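Probable exosome complex exonuclease 2 (Methanothermobacter thermautotrophicus, PDB 2WNR) probably serves as a non-catalytic Rrp42 subunit of the archaeal exosome, an RNA-degrading complex, and contributes to the structuring of the Rrp41 active site. Local coordinates at residues Thr197-Gly202 with Leu207-Glu212; Ser15-Ile20 with Glu214-Ala219. All blocks are in the same frame, centred on the assembly; numbering follows the deposited sequence.

Contact 1 of 2, residues Thr197-Gly202 with Leu207-Glu212; sequences TFAKIG and LDPSLE
Leu207 lies over one face of the Phe198 ring, with methyl CD1 4.0 Å from the ring centroid and displaced toward the rim, a CH-pi contact. The two residues form an antiparallel non-hydrogen-bonded pair, so both side chains leave the same face of the sheet. Leu207 swings CD1 across the ring because its CG stands opposite the backbone N (chi1 171°), while Leu207 CB rests 3.8 Å from Phe198 CE1. A flat aromatic suits this place because it offers a broad apolar surface to a branched side chain; an alanine here would probably leave Leu207 CD1 without its aromatic cover and open a gap beside helix 244-268.

Just past this pair, Asp208 N donates a nearly straight hydrogen bond of 2.8 Å to Thr197 O, and the Asp208 carboxylate forms a salt bridge with Arg35. Beyond the bond, Pro209 turns its ring toward the strand and packs CB 3.8 Å from Ala199 CB, where a small methyl leaves room for the ring.

Strand 193-201 forms a beta hairpin with 204-207, outermost of this sheet within the chain, and pairs with 219-226 on its other flank. Helix 244-268 meets the Phe198 ring through Ala250, Ile253 and Ala254.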
ATOM      1  N   THR A 197      12.013  23.835 -21.756  1.00 22.85           N
ATOM      2  CA  THR A 197      10.563  23.699 -21.761  1.00 22.08           C
ATOM      3  C   THR A 197       9.937  24.988 -22.262  1.00 22.23           C
ATOM      4  O   THR A 197      10.289  26.077 -21.806  1.00 22.45           O
ATOM      5  CB  THR A 197      10.010  23.372 -20.361  1.00 22.38           C
ATOM      6  OG1 THR A 197      10.511  22.101 -19.941  1.00 24.00           O
ATOM      7  CG2 THR A 197       8.498  23.289 -20.379  1.00 21.26           C
ATOM      8  N   PHE A 198       9.007  24.847 -23.201  1.00 22.11           N
ATOM      9  CA  PHE A 198       8.290  25.969 -23.798  1.00 22.01           C
ATOM     10  C   PHE A 198       6.812  25.880 -23.474  1.00 22.28           C
ATOM     11  O   PHE A 198       6.272  24.789 -23.337  1.00 23.52           O
ATOM     12  CB  PHE A 198       8.452  25.952 -25.319  1.00 22.37           C
ATOM     13  CG  PHE A 198       9.873  26.005 -25.774  1.00 22.23           C
ATOM     14  CD1 PHE A 198      10.429  27.199 -26.190  1.00 18.85           C
ATOM     15  CD2 PHE A 198      10.658  24.858 -25.791  1.00 22.59           C
ATOM     16  CE1 PHE A 198      11.754  27.254 -26.614  1.00 22.96           C
ATOM     17  CE2 PHE A 198      11.983  24.902 -26.215  1.00 21.42           C
ATOM     18  CZ  PHE A 198      12.533  26.096 -26.626  1.00 20.18           C
ATOM     19  N   ALA A 199       6.155  27.025 -23.377  1.00 21.34           N
ATOM     20  CA  ALA A 199       4.722  27.062 -23.144  1.00 21.63           C
ATOM     21  C   ALA A 199       4.013  27.786 -24.280  1.00 22.43           C
ATOM     22  O   ALA A 199       4.384  28.906 -24.631  1.00 23.07           O
ATOM     23  CB  ALA A 199       4.424  27.736 -21.813  1.00 21.81           C
ATOM     24  N   LYS A 200       3.001  27.139 -24.856  1.00 23.00           N
ATOM     25  CA  LYS A 200       2.155  27.781 -25.863  1.00 22.77           C
ATOM     26  C   LYS A 200       1.122  28.681 -25.195  1.00 23.38           C
ATOM     27  O   LYS A 200       0.216  28.206 -24.502  1.00 23.81           O
ATOM     28  CB  LYS A 200       1.463  26.740 -26.742  1.00 23.40           C
ATOM     29  CG  LYS A 200       0.474  27.305 -27.772  1.00 22.90           C
ATOM     30  CD  LYS A 200       1.158  27.769 -29.049  1.00 22.94           C
ATOM     31  CE  LYS A 200       0.145  28.268 -30.068  1.00 22.04           C
ATOM     32  NZ  LYS A 200      -0.682  27.197 -30.680  1.00 22.27           N
ATOM     33  N   ILE A 201       1.286  29.982 -25.395  1.00 23.23           N
ATOM     34  CA  ILE A 201       0.335  30.971 -24.927  1.00 23.09           C
ATOM     35  C   ILE A 201      -0.001  31.826 -26.134  1.00 23.91           C
ATOM     36  O   ILE A 201       0.901  32.244 -26.872  1.00 24.18           O
ATOM     37  CB  ILE A 201       0.901  31.835 -23.769  1.00 22.82           C
ATOM     38  CG1 ILE A 201       1.237  30.953 -22.562  1.00 23.77           C
ATOM     39  CG2 ILE A 201      -0.114  32.894 -23.352  1.00 23.01           C
ATOM     40  CD1 ILE A 201       2.328  31.491 -21.655  1.00 23.22           C
ATOM     41  N   GLY A 202      -1.297  32.075 -26.335  1.00 23.93           N
ATOM     42  CA  GLY A 202      -1.774  32.789 -27.506  1.00 22.94           C
ATOM     43  C   GLY A 202      -1.264  32.085 -28.741  1.00 22.96           C
ATOM     44  O   GLY A 202      -1.442  30.879 -28.886  1.00 22.64           O
ATOM     45  N   LEU A 207       9.732  30.410 -23.786  1.00 23.08           N
ATOM     46  CA  LEU A 207      10.700  29.540 -23.133  1.00 23.08           C
ATOM     47  C   LEU A 207      10.705  29.780 -21.631  1.00 23.07           C
ATOM     48  O   LEU A 207      10.676  30.926 -21.188  1.00 24.00           O
ATOM     49  CB  LEU A 207      12.099  29.755 -23.728  1.00 23.12           C
ATOM     50  CG  LEU A 207      13.340  29.115 -23.093  1.00 22.26           C
ATOM     51  CD1 LEU A 207      13.318  27.596 -23.217  1.00 20.10           C
ATOM     52  CD2 LEU A 207      14.594  29.685 -23.746  1.00 22.22           C
ATOM     53  N   ASP A 208      10.729  28.686 -20.869  1.00 23.17           N
ATOM     54  CA  ASP A 208      10.862  28.707 -19.412  1.00 22.59           C
ATOM     55  C   ASP A 208       9.714  29.489 -18.756  1.00 22.44           C
ATOM     56  O   ASP A 208       9.874  30.661 -18.383  1.00 22.75           O
ATOM     57  CB  ASP A 208      12.249  29.236 -19.026  1.00 22.26           C
ATOM     58  CG  ASP A 208      12.423  29.400 -17.541  1.00 24.71           C
ATOM     59  OD1 ASP A 208      11.969  28.515 -16.798  1.00 24.64           O
ATOM     60  OD2 ASP A 208      13.012  30.417 -17.115  1.00 24.57           O
ATOM     61  N   PRO A 209       8.536  28.847 -18.636  1.00 21.96           N
ATOM     62  CA  PRO A 209       7.341  29.544 -18.152  1.00 21.90           C
ATOM     63  C   PRO A 209       7.296  29.737 -16.649  1.00 21.90           C
ATOM     64  O   PRO A 209       7.743  28.883 -15.895  1.00 23.13           O
ATOM     65  CB  PRO A 209       6.199  28.627 -18.595  1.00 21.86           C
ATOM     66  CG  PRO A 209       6.803  27.297 -18.703  1.00 20.12           C
ATOM     67  CD  PRO A 209       8.222  27.489 -19.111  1.00 20.72           C
ATOM     68  N   SER A 210       6.744  30.865 -16.226  1.00 23.34           N
ATOM     69  CA  SER A 210       6.557  31.162 -14.805  1.00 22.98           C
ATOM     70  C   SER A 210       5.288  30.489 -14.323  1.00 23.68           C
ATOM     71  O   SER A 210       4.527  29.956 -15.133  1.00 24.53           O
ATOM     72  CB  SER A 210       6.446  32.664 -14.611  1.00 22.42           C
ATOM     73  OG  SER A 210       5.398  33.173 -15.404  1.00 22.35           O
ATOM     74  N   LEU A 211       5.065  30.493 -13.011  1.00 23.81           N
ATOM     75  CA  LEU A 211       3.846  29.923 -12.441  1.00 23.34           C
ATOM     76  C   LEU A 211       2.620  30.576 -13.071  1.00 23.36           C
ATOM     77  O   LEU A 211       1.672  29.892 -13.444  1.00 23.99           O
ATOM     78  CB  LEU A 211       3.814  30.104 -10.923  1.00 23.07           C
ATOM     79  CG  LEU A 211       2.713  29.345 -10.179  1.00 23.94           C
ATOM     80  CD1 LEU A 211       3.094  27.878 -10.005  1.00 24.36           C
ATOM     81  CD2 LEU A 211       2.430  29.978  -8.833  1.00 20.25           C
ATOM     82  N   GLU A 212       2.663  31.900 -13.205  1.00 23.15           N
ATOM     83  CA  GLU A 212       1.575  32.672 -13.787  1.00 23.71           C
ATOM     84  C   GLU A 212       1.264  32.188 -15.205  1.00 23.88           C
ATOM     85  O   GLU A 212       0.095  32.107 -15.601  1.00 25.09           O
ATOM     86  CB  GLU A 212       1.920  34.170 -13.782  1.00 23.51           C
ATOM     87  CG  GLU A 212       1.886  34.844 -12.397  1.00 24.51           C
ATOM     88  CD  GLU A 212       2.983  34.363 -11.434  1.00 30.20           C
ATOM     89  OE1 GLU A 212       4.024  33.822 -11.896  1.00 31.01           O
ATOM     90  OE2 GLU A 212       2.799  34.530 -10.206  1.00 31.41           O
TER

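Contact 2 of 2, residues Ser15-Ile20 with Glu214-Ala219; sequences SITDLI and EDILTA
Ile16 and Ile216 bring a helix and a loop together with their CA atoms 8.1 Å apart, a spacing bridged by side chains alone, since no hydrogen bond joins the two segments. Residues 15-20 are helical, whereas 214-219 leave the short helix 211-214 and lead into strand 219-226.

Ile216 reaches across with a single methyl. Its CD1 sits 3.5 Å from CB of Ile16 and equally near that residue's CG2, so the methyl meets the branch point of the helix residue and not the end of its longer arm. In Ile216 the first torsion (chi1 66°) places CG1 between the backbone N and the carbonyl carbon, with CD1 extending from there toward the helix. CG2 is the branch of Ile16 that meets this methyl alongside CB, and the two side chains meet at a slant. Beta-branching suits Ile16 because it sets apolar bulk close to the helix backbone; isoleucine suits position 216 because its CG1-CD1 arm is long enough to cross from loop to helix.

Thr17, the next residue of the helix, joins at the margin, its OG1 4.3 Å from Ile216 CD1. That hydroxyl does not need the loop for a polar partner, because it hydrogen-bonds to the carbonyl oxygen of Arg13 in the preceding turn, which lets a threonine stand beside an apolar group. The contact is small, burying 119 Å² in all, and is plain apolar packing.

Ile201, at the end of strand 193-201, touches Thr17, Ile20 and Ile216 and so lies against both partners. Ile20 also packs on Glu204 and Val206 of strand 204-207, and the N-terminal helix 11-21 thereby rests against this end of the four-stranded antiparallel sheet.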
ATOM      1  N   SER A  15      -5.644  38.646 -20.551  1.00 29.91           N
ATOM      2  CA  SER A  15      -4.617  39.652 -20.210  1.00 27.37           C
ATOM      3  C   SER A  15      -3.195  39.167 -20.512  1.00 28.08           C
ATOM      4  O   SER A  15      -2.447  39.842 -21.228  1.00 27.46           O
ATOM      5  CB  SER A  15      -4.699  40.068 -18.736  1.00 26.22           C
ATOM      6  OG  SER A  15      -5.998  39.902 -18.206  1.00 22.44           O
ATOM      7  N   ILE A  16      -2.834  37.998 -19.971  1.00 27.48           N
ATOM      8  CA  ILE A  16      -1.499  37.416 -20.172  1.00 28.15           C
ATOM      9  C   ILE A  16      -1.286  36.970 -21.628  1.00 28.99           C
ATOM     10  O   ILE A  16      -0.152  36.885 -22.101  1.00 29.72           O
ATOM     11  CB  ILE A  16      -1.213  36.239 -19.191  1.00 27.91           C
ATOM     12  CG1 ILE A  16      -1.461  36.661 -17.740  1.00 26.97           C
ATOM     13  CG2 ILE A  16       0.226  35.722 -19.347  1.00 29.51           C
ATOM     14  CD1 ILE A  16      -1.263  35.546 -16.705  1.00 20.79           C
ATOM     15  N   THR A  17      -2.376  36.702 -22.339  1.00 29.39           N
ATOM     16  CA  THR A  17      -2.280  36.275 -23.733  1.00 29.87           C
ATOM     17  C   THR A  17      -1.998  37.445 -24.678  1.00 29.45           C
ATOM     18  O   THR A  17      -1.086  37.370 -25.505  1.00 29.08           O
ATOM     19  CB  THR A  17      -3.511  35.437 -24.159  1.00 29.72           C
ATOM     20  OG1 THR A  17      -3.344  34.101 -23.672  1.00 31.75           O
ATOM     21  CG2 THR A  17      -3.677  35.387 -25.677  1.00 31.73           C
ATOM     22  N   ASP A  18      -2.768  38.525 -24.535  1.00 30.19           N
ATOM     23  CA  ASP A  18      -2.576  39.736 -25.338  1.00 29.93           C
ATOM     24  C   ASP A  18      -1.151  40.272 -25.215  1.00 28.98           C
ATOM     25  O   ASP A  18      -0.555  40.706 -26.199  1.00 29.82           O
ATOM     26  CB  ASP A  18      -3.593  40.814 -24.945  1.00 30.59           C
ATOM     27  CG  ASP A  18      -4.969  40.586 -25.568  1.00 33.22           C
ATOM     28  OD1 ASP A  18      -5.672  41.589 -25.838  1.00 35.18           O
ATOM     29  OD2 ASP A  18      -5.347  39.411 -25.789  1.00 31.84           O
ATOM     30  N   LEU A  19      -0.616  40.216 -24.000  1.00 27.58           N
ATOM     31  CA  LEU A  19       0.746  40.638 -23.703  1.00 27.21           C
ATOM     32  C   LEU A  19       1.779  39.825 -24.498  1.00 28.38           C
ATOM     33  O   LEU A  19       2.626  40.397 -25.192  1.00 28.03           O
ATOM     34  CB  LEU A  19       0.988  40.494 -22.201  1.00 27.32           C
ATOM     35  CG  LEU A  19       2.109  41.240 -21.478  1.00 27.01           C
ATOM     36  CD1 LEU A  19       1.703  42.654 -21.084  1.00 17.61           C
ATOM     37  CD2 LEU A  19       2.461  40.439 -20.247  1.00 29.33           C
ATOM     38  N   ILE A  20       1.693  38.495 -24.399  1.00 28.37           N
ATOM     39  CA  ILE A  20       2.617  37.586 -25.081  1.00 27.68           C
ATOM     40  C   ILE A  20       2.454  37.586 -26.600  1.00 28.33           C
ATOM     41  O   ILE A  20       3.425  37.347 -27.317  1.00 29.12           O
ATOM     42  CB  ILE A  20       2.522  36.149 -24.521  1.00 28.39           C
ATOM     43  CG1 ILE A  20       3.224  36.073 -23.165  1.00 26.28           C
ATOM     44  CG2 ILE A  20       3.155  35.140 -25.476  1.00 28.26           C
ATOM     45  CD1 ILE A  20       2.755  34.948 -22.290  1.00 20.97           C
ATOM     46  N   GLU A 214       2.245  29.089 -16.541  1.00 23.53           N
ATOM     47  CA  GLU A 214       1.818  27.686 -16.478  1.00 23.95           C
ATOM     48  C   GLU A 214       0.329  27.520 -16.148  1.00 24.29           C
ATOM     49  O   GLU A 214      -0.301  26.558 -16.576  1.00 25.81           O
ATOM     50  CB  GLU A 214       2.678  26.889 -15.498  1.00 22.71           C
ATOM     51  CG  GLU A 214       4.082  26.613 -16.003  1.00 25.67           C
ATOM     52  CD  GLU A 214       4.700  25.372 -15.386  1.00 31.04           C
ATOM     53  OE1 GLU A 214       5.010  25.397 -14.181  1.00 34.36           O
ATOM     54  OE2 GLU A 214       4.889  24.368 -16.110  1.00 33.07           O
ATOM     55  N   ASP A 215      -0.233  28.465 -15.405  1.00 24.61           N
ATOM     56  CA  ASP A 215      -1.652  28.450 -15.070  1.00 25.78           C
ATOM     57  C   ASP A 215      -2.553  28.575 -16.293  1.00 25.84           C
ATOM     58  O   ASP A 215      -3.681  28.080 -16.281  1.00 26.98           O
ATOM     59  CB  ASP A 215      -1.982  29.600 -14.112  1.00 26.22           C
ATOM     60  CG  ASP A 215      -2.094  29.154 -12.672  1.00 28.45           C
ATOM     61  OD1 ASP A 215      -1.339  28.238 -12.265  1.00 32.33           O
ATOM     62  OD2 ASP A 215      -2.938  29.739 -11.945  1.00 30.65           O
ATOM     63  N   ILE A 216      -2.060  29.244 -17.337  1.00 25.06           N
ATOM     64  CA  ILE A 216      -2.917  29.665 -18.444  1.00 23.68           C
ATOM     65  C   ILE A 216      -2.510  29.136 -19.816  1.00 24.01           C
ATOM     66  O   ILE A 216      -3.226  29.373 -20.805  1.00 24.85           O
ATOM     67  CB  ILE A 216      -3.003  31.200 -18.533  1.00 23.09           C
ATOM     68  CG1 ILE A 216      -1.640  31.784 -18.909  1.00 21.78           C
ATOM     69  CG2 ILE A 216      -3.559  31.779 -17.230  1.00 22.21           C
ATOM     70  CD1 ILE A 216      -1.726  32.865 -19.929  1.00 26.56           C
ATOM     71  N   LEU A 217      -1.372  28.439 -19.886  1.00 23.04           N
ATOM     72  CA  LEU A 217      -0.862  27.917 -21.146  1.00 21.05           C
ATOM     73  C   LEU A 217      -1.887  26.998 -21.800  1.00 20.90           C
ATOM     74  O   LEU A 217      -2.727  26.419 -21.117  1.00 19.31           O
ATOM     75  CB  LEU A 217       0.473  27.186 -20.942  1.00 22.54           C
ATOM     76  CG  LEU A 217       0.613  26.001 -19.967  1.00 22.46           C
ATOM     77  CD1 LEU A 217      -0.131  24.763 -20.436  1.00 18.58           C
ATOM     78  CD2 LEU A 217       2.075  25.673 -19.759  1.00 22.40           C
ATOM     79  N   THR A 218      -1.831  26.905 -23.127  1.00 21.35           N
ATOM     80  CA  THR A 218      -2.641  25.962 -23.885  1.00 21.28           C
ATOM     81  C   THR A 218      -1.986  24.572 -23.791  1.00 21.96           C
ATOM     82  O   THR A 218      -2.650  23.560 -23.524  1.00 21.95           O
ATOM     83  CB  THR A 218      -2.760  26.421 -25.355  1.00 21.24           C
ATOM     84  OG1 THR A 218      -3.518  27.632 -25.414  1.00 19.95           O
ATOM     85  CG2 THR A 218      -3.429  25.354 -26.238  1.00 21.18           C
ATOM     86  N   ALA A 219      -0.673  24.550 -24.001  1.00 20.84           N
ATOM     87  CA  ALA A 219       0.114  23.342 -23.970  1.00 20.44           C
ATOM     88  C   ALA A 219       1.563  23.713 -23.720  1.00 21.44           C
ATOM     89  O   ALA A 219       1.936  24.897 -23.767  1.00 22.80           O
ATOM     90  CB  ALA A 219      -0.018  22.622 -25.261  1.00 20.10           C
TER

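From the N terminus, helix 11-21 supplies the first half of contact 2, and its partner arrives only after 193 intervening residues, which include the six-stranded mixed sheet and helices 102-117 and 150-164. Within that long loop lies contact 1, a local closure in which strand 193-201 turns back through 204-207 with four residues between the segments. Helix 211-214 joins the end of contact 1 to the start of the second half of contact 2. The contacts lie about 8 Å apart between centres and touch directly: Lys200 shares probable backbone hydrogen bonds with Thr218 and Ala219. Contact 1 closes one edge of the four-stranded sheet, and contact 2, with Ile201 between, lays helix 11-21 against it.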